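Local coordinates for immunoreactive 84kD antigen PG93 (Porphyromonas gingivalis, PDB 5M11), which is an essential cell-surface component of the type-IX secretion system, with an N-terminal beta-propeller domain and bound zinc and calcium ions, at residues S67-E72 against L115-N120; N120-A125 against L133-A138. All blocks are in the same frame, centred on the assembly; numbering follows the deposited sequence.

Contact 1. Residues S67-E72 against L115-N120; sequences SIAYSE and LLIVGN
Strands 67-71 and 115-118 run almost exactly parallel, with 4° between their directions and axes 7.2 Å apart at the closest. No backbone hydrogen bond joins them. They belong to two different sheets that pack through side chains. Ala69 and Ser67 point toward the other strand, and so do Leu115 and Ile117. The CB of Ala69 fits into the notch formed by Leu115 and Ile117. It meets CG of Leu115 at 3.8 Å and CD1 of Ile117 at 3.6 Å. Ile117 has CG1 beside its own backbone N (chi1 -65°) and an extended second torsion, which carries CD1 over the Ala69 backbone. Its other branch, CG2, lies 3.8 Å from CA of Ser71. Leu115 holds CG anti to its backbone N, and its CD2 reaches OG of Ser67. The one hydrogen bond lies at the C-terminal end of the strands. Ser71 OG gives its proton to Gly119 O at 3.0 Å, nearly along the C=O axis (164°). The same OG is also hydrogen-bonded to Leu74 N, so the serine ties the turn after its own strand to the turn after strand 112-118. This is the contact of innermost strands between consecutive four-stranded blades of a beta-propeller. Strand 65-71 opens one blade and pairs with strand 76-81, whose Val78 touches both Leu115 and Ile117. Strand 112-118 opens the next blade and pairs with strand 121-126. On the far side of strand 65-71, Ile68 and Tyr70 touch Val26 of strand 22-27, in the preceding blade.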
loop_
_atom_site.group_PDB
_atom_site.type_symbol
_atom_site.label_atom_id
_atom_site.label_comp_id
_atom_site.label_asym_id
_atom_site.label_seq_id
_atom_site.Cartn_x
_atom_site.Cartn_y
_atom_site.Cartn_z
ATOM N N SER A 67 -0.825 1.863 -17.040
ATOM C CA SER A 67 -1.280 1.365 -18.354
ATOM C C SER A 67 -0.377 0.231 -18.867
ATOM O O SER A 67 0.780 0.118 -18.455
ATOM C CB SER A 67 -1.296 2.489 -19.386
ATOM O OG SER A 67 -1.712 2.005 -20.647
ATOM N N ILE A 68 -0.893 -0.564 -19.816
ATOM C CA ILE A 68 -0.169 -1.673 -20.445
ATOM C C ILE A 68 -0.547 -1.834 -21.923
ATOM O O ILE A 68 -1.616 -1.383 -22.346
ATOM C CB ILE A 68 -0.409 -3.008 -19.689
ATOM C CG1 ILE A 68 -1.902 -3.201 -19.301
ATOM C CG2 ILE A 68 0.534 -3.145 -18.491
ATOM C CD1 ILE A 68 -2.294 -4.667 -18.868
ATOM N N ALA A 69 0.319 -2.502 -22.700
ATOM C CA ALA A 69 0.047 -2.850 -24.103
ATOM C C ALA A 69 0.985 -3.977 -24.562
ATOM O O ALA A 69 2.078 -4.123 -24.008
ATOM C CB ALA A 69 0.152 -1.640 -25.009
ATOM N N TYR A 70 0.542 -4.798 -25.539
ATOM C CA TYR A 70 1.279 -5.962 -26.022
ATOM C C TYR A 70 1.801 -5.773 -27.440
ATOM O O TYR A 70 1.103 -5.261 -28.308
ATOM C CB TYR A 70 0.364 -7.202 -25.949
ATOM C CG TYR A 70 0.935 -8.502 -26.484
ATOM C CD1 TYR A 70 1.855 -9.245 -25.739
ATOM C CD2 TYR A 70 0.481 -9.043 -27.682
ATOM C CE1 TYR A 70 2.368 -10.453 -26.218
ATOM C CE2 TYR A 70 0.990 -10.243 -28.175
ATOM C CZ TYR A 70 1.940 -10.945 -27.443
ATOM O OH TYR A 70 2.409 -12.153 -27.926
ATOM N N SER A 71 3.029 -6.201 -27.672
ATOM C CA SER A 71 3.619 -6.192 -28.992
ATOM C C SER A 71 3.508 -7.607 -29.561
ATOM O O SER A 71 4.312 -8.490 -29.220
ATOM C CB SER A 71 5.064 -5.713 -28.958
ATOM O OG SER A 71 5.621 -5.868 -30.253
ATOM N N GLU A 72 2.466 -7.822 -30.405
ATOM C CA GLU A 72 2.154 -9.079 -31.103
ATOM C C GLU A 72 3.419 -9.589 -31.820
ATOM O O GLU A 72 3.735 -10.780 -31.749
ATOM C CB GLU A 72 0.985 -8.842 -32.081
ATOM C CG GLU A 72 0.553 -10.027 -32.934
ATOM C CD GLU A 72 -0.633 -9.760 -33.850
ATOM O OE1 GLU A 72 -1.554 -9.014 -33.439
ATOM O OE2 GLU A 72 -0.659 -10.326 -34.971
ATOM N N LEU A 115 -0.957 4.715 -25.174
ATOM C CA LEU A 115 0.144 3.764 -25.288
ATOM C C LEU A 115 -0.154 2.962 -26.518
ATOM O O LEU A 115 -0.917 2.004 -26.469
ATOM C CB LEU A 115 0.271 2.898 -24.020
ATOM C CG LEU A 115 1.325 1.777 -23.906
ATOM C CD1 LEU A 115 2.640 2.134 -24.566
ATOM C CD2 LEU A 115 1.555 1.421 -22.446
ATOM N N LEU A 116 0.359 3.430 -27.645
ATOM C CA LEU A 116 0.138 2.847 -28.949
ATOM C C LEU A 116 1.316 1.967 -29.374
ATOM O O LEU A 116 2.416 2.475 -29.558
ATOM C CB LEU A 116 -0.074 4.002 -29.949
ATOM C CG LEU A 116 -0.381 3.596 -31.378
ATOM C CD1 LEU A 116 -1.810 3.090 -31.511
ATOM C CD2 LEU A 116 -0.142 4.747 -32.308
ATOM N N ILE A 117 1.092 0.662 -29.563
ATOM C CA ILE A 117 2.163 -0.242 -30.045
ATOM C C ILE A 117 1.947 -0.556 -31.542
ATOM O O ILE A 117 0.947 -1.189 -31.912
ATOM C CB ILE A 117 2.291 -1.543 -29.211
ATOM C CG1 ILE A 117 2.730 -1.221 -27.766
ATOM C CG2 ILE A 117 3.222 -2.535 -29.919
ATOM C CD1 ILE A 117 3.068 -2.370 -26.907
ATOM N N VAL A 118 2.862 -0.073 -32.393
ATOM C CA VAL A 118 2.849 -0.308 -33.845
ATOM C C VAL A 118 4.110 -1.079 -34.176
ATOM O O VAL A 118 5.201 -0.527 -34.053
ATOM C CB VAL A 118 2.741 1.000 -34.671
ATOM C CG1 VAL A 118 2.610 0.697 -36.150
ATOM C CG2 VAL A 118 1.595 1.877 -34.192
ATOM N N GLY A 119 3.964 -2.349 -34.513
ATOM C CA GLY A 119 5.098 -3.218 -34.826
ATOM C C GLY A 119 6.049 -3.417 -33.662
ATOM O O GLY A 119 5.694 -4.037 -32.654
ATOM N N ASN A 120 7.263 -2.874 -33.784
ATOM C CA ASN A 120 8.266 -3.028 -32.728
ATOM C C ASN A 120 8.591 -1.654 -32.083
ATOM O O ASN A 120 9.628 -1.487 -31.428
ATOM C CB ASN A 120 9.520 -3.781 -33.245
ATOM C CG ASN A 120 10.245 -3.116 -34.381
ATOM O OD1 ASN A 120 10.034 -1.935 -34.697
ATOM N ND2 ASN A 120 11.132 -3.863 -35.023
#

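Contact 2. Residues N120-A125 against L133-A138. With ZN (zinc ion), chain I.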
loop_
_atom_site.group_PDB
_atom_site.type_symbol
_atom_site.label_atom_id
_atom_site.label_comp_id
_atom_site.label_asym_id
_atom_site.label_seq_id
_atom_site.Cartn_x
_atom_site.Cartn_y
_atom_site.Cartn_z
ATOM N N ASN A 120 7.263 -2.874 -33.784
ATOM C CA ASN A 120 8.266 -3.028 -32.728
ATOM C C ASN A 120 8.591 -1.654 -32.083
ATOM O O ASN A 120 9.628 -1.487 -31.428
ATOM C CB ASN A 120 9.520 -3.781 -33.245
ATOM C CG ASN A 120 10.245 -3.116 -34.381
ATOM O OD1 ASN A 120 10.034 -1.935 -34.697
ATOM N ND2 ASN A 120 11.132 -3.863 -35.023
ATOM N N ARG A 121 7.657 -0.700 -32.218
ATOM C CA ARG A 121 7.774 0.605 -31.575
ATOM C C ARG A 121 6.563 0.830 -30.719
ATOM O O ARG A 121 5.478 0.392 -31.082
ATOM C CB ARG A 121 7.916 1.780 -32.594
ATOM C CG ARG A 121 9.272 1.940 -33.282
ATOM C CD ARG A 121 10.455 2.208 -32.361
ATOM N NE ARG A 121 11.711 2.396 -33.101
ATOM C CZ ARG A 121 12.609 1.441 -33.351
ATOM N NH1 ARG A 121 13.716 1.725 -34.024
ATOM N NH2 ARG A 121 12.402 0.194 -32.934
ATOM N N ALA A 122 6.727 1.545 -29.607
ATOM C CA ALA A 122 5.608 1.977 -28.781
ATOM C C ALA A 122 5.647 3.488 -28.723
ATOM O O ALA A 122 6.734 4.061 -28.605
ATOM C CB ALA A 122 5.673 1.372 -27.403
ATOM N N TYR A 123 4.493 4.142 -28.900
ATOM C CA TYR A 123 4.377 5.595 -28.850
ATOM C C TYR A 123 3.620 5.939 -27.632
ATOM O O TYR A 123 2.475 5.506 -27.478
ATOM C CB TYR A 123 3.688 6.159 -30.090
ATOM C CG TYR A 123 4.363 5.743 -31.368
ATOM C CD1 TYR A 123 5.378 6.516 -31.926
ATOM C CD2 TYR A 123 4.029 4.550 -31.993
ATOM C CE1 TYR A 123 6.052 6.102 -33.073
ATOM C CE2 TYR A 123 4.681 4.134 -33.145
ATOM C CZ TYR A 123 5.680 4.923 -33.693
ATOM O OH TYR A 123 6.290 4.510 -34.840
ATOM N N LEU A 124 4.263 6.682 -26.733
ATOM C CA LEU A 124 3.651 7.058 -25.476
ATOM C C LEU A 124 3.350 8.538 -25.524
ATOM O O LEU A 124 4.266 9.348 -25.636
ATOM C CB LEU A 124 4.574 6.670 -24.300
ATOM C CG LEU A 124 4.938 5.159 -24.214
ATOM C CD1 LEU A 124 6.302 4.879 -24.785
ATOM C CD2 LEU A 124 4.948 4.688 -22.820
ATOM N N ALA A 125 2.063 8.887 -25.530
ATOM C CA ALA A 125 1.619 10.275 -25.517
ATOM C C ALA A 125 1.114 10.572 -24.140
ATOM O O ALA A 125 0.197 9.891 -23.683
ATOM C CB ALA A 125 0.517 10.495 -26.551
ATOM N N LEU A 133 9.358 4.482 -27.948
ATOM C CA LEU A 133 10.013 3.430 -27.230
ATOM C C LEU A 133 10.380 2.319 -28.183
ATOM O O LEU A 133 9.556 1.899 -29.011
ATOM C CB LEU A 133 9.108 2.945 -26.097
ATOM C CG LEU A 133 9.428 1.655 -25.374
ATOM C CD1 LEU A 133 10.753 1.722 -24.659
ATOM C CD2 LEU A 133 8.321 1.346 -24.399
ATOM N N ASP A 134 11.656 1.888 -28.094
ATOM C CA ASP A 134 12.181 0.772 -28.847
ATOM C C ASP A 134 12.061 -0.434 -27.896
ATOM O O ASP A 134 12.887 -0.644 -27.004
ATOM C CB ASP A 134 13.606 1.048 -29.353
ATOM C CG ASP A 134 14.256 -0.069 -30.149
ATOM O OD1 ASP A 134 13.707 -1.196 -30.162
ATOM O OD2 ASP A 134 15.323 0.173 -30.742
ATOM N N VAL A 135 10.961 -1.169 -28.060
ATOM C CA VAL A 135 10.588 -2.313 -27.257
ATOM C C VAL A 135 11.677 -3.406 -27.309
ATOM O O VAL A 135 12.097 -3.840 -26.247
ATOM C CB VAL A 135 9.193 -2.838 -27.684
ATOM C CG1 VAL A 135 8.758 -4.010 -26.801
ATOM C CG2 VAL A 135 8.144 -1.712 -27.664
ATOM N N ALA A 136 12.163 -3.821 -28.499
ATOM C CA ALA A 136 13.213 -4.864 -28.595
ATOM C C ALA A 136 14.490 -4.522 -27.835
ATOM O O ALA A 136 15.083 -5.407 -27.231
ATOM C CB ALA A 136 13.575 -5.121 -30.046
ATOM N N GLU A 137 14.910 -3.240 -27.867
ATOM C CA GLU A 137 16.158 -2.764 -27.279
ATOM C C GLU A 137 15.985 -1.871 -26.021
ATOM O O GLU A 137 16.949 -1.245 -25.579
ATOM C CB GLU A 137 16.948 -1.991 -28.343
ATOM C CG GLU A 137 17.531 -2.820 -29.475
ATOM C CD GLU A 137 18.407 -1.965 -30.360
ATOM O OE1 GLU A 137 19.643 -2.077 -30.244
ATOM O OE2 GLU A 137 17.867 -1.098 -31.080
ATOM N N ALA A 138 14.792 -1.836 -25.430
ATOM C CA ALA A 138 14.502 -1.100 -24.201
ATOM C C ALA A 138 15.177 0.292 -24.142
ATOM O O ALA A 138 15.911 0.589 -23.201
ATOM C CB ALA A 138 14.929 -1.934 -23.009
HETATM ZN ZN ZN I . 16.059 -1.307 -32.067
#
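The zinc ion is held by two carboxylates of 133-138, Asp134 OD2 and Glu137 OE2, each at 2.1 Å, and by one further atom from elsewhere in the structure. The two metal-bound oxygens lie close together because the ion bridges them. Asp134 extends with CG anti to its backbone N (chi1 180°). Its other oxygen, OD1, accepts a weak hydrogen bond from Glu137 N. Glu137 turns CG beside its own N and then runs extended, which brings OE2 round to the ion. The type I turn from Val135 to Ala138 folds the chain back, so that Glu137, three residues after Asp134, reaches the same ion. Arg121 covers Asp134 from the neighbouring strand. Its chain bends at chi2 (-61°), and the guanidinium stacks on the carboxylate with their planes 28° apart. NH2 is 3.4 Å from Asp134 OD1, but no N-H points at the oxygen, so this salt bridge rests on charge alone. The arginine would probably offset some of the negative charge of the site. Behind this pair the backbones are joined by two nearly straight hydrogen bonds. Ala122 N gives to Leu133 O at 2.9 Å, and Leu133 N gives to Ala122 O at 2.7 Å. On the face of the sheet bearing Ala122 and Leu133, Ala122 CB meets Leu133 CB and Val135 CG2. Leu124 CD1 reaches Leu133 CB at 3.7 Å, the two side chains crossing obliquely. This is the open end of the beta hairpin formed by strands 121-126 and 129-134, the middle strands of a propeller blade. Strand 112-118 flanks 121-126, with Leu115 on Leu124, while Tyr123 packs on Val153 and Lys155 of strand 150-155.

Both contacts hold the blade that begins with strand 112-118. Contact 1 joins it to the blade before, while contact 2 joins two strands within it. They share Asn120, their centres lie about 8 Å apart, and strands 112-118 and 121-126 are sheet neighbours. Leu116 O and Tyr123 N, 2.7 Å apart, are a probable hydrogen bond between them. Contact 1 is partly buried and mostly apolar, with no strand pairing. Contact 2 is largely buried, has true antiparallel pairing, and passes at one end into a turn with exposed Ala136 and Glu137, where Glu137 joins Asp134 on the zinc. Ile117 and Ala122 continue the apolar layer from one contact to the other.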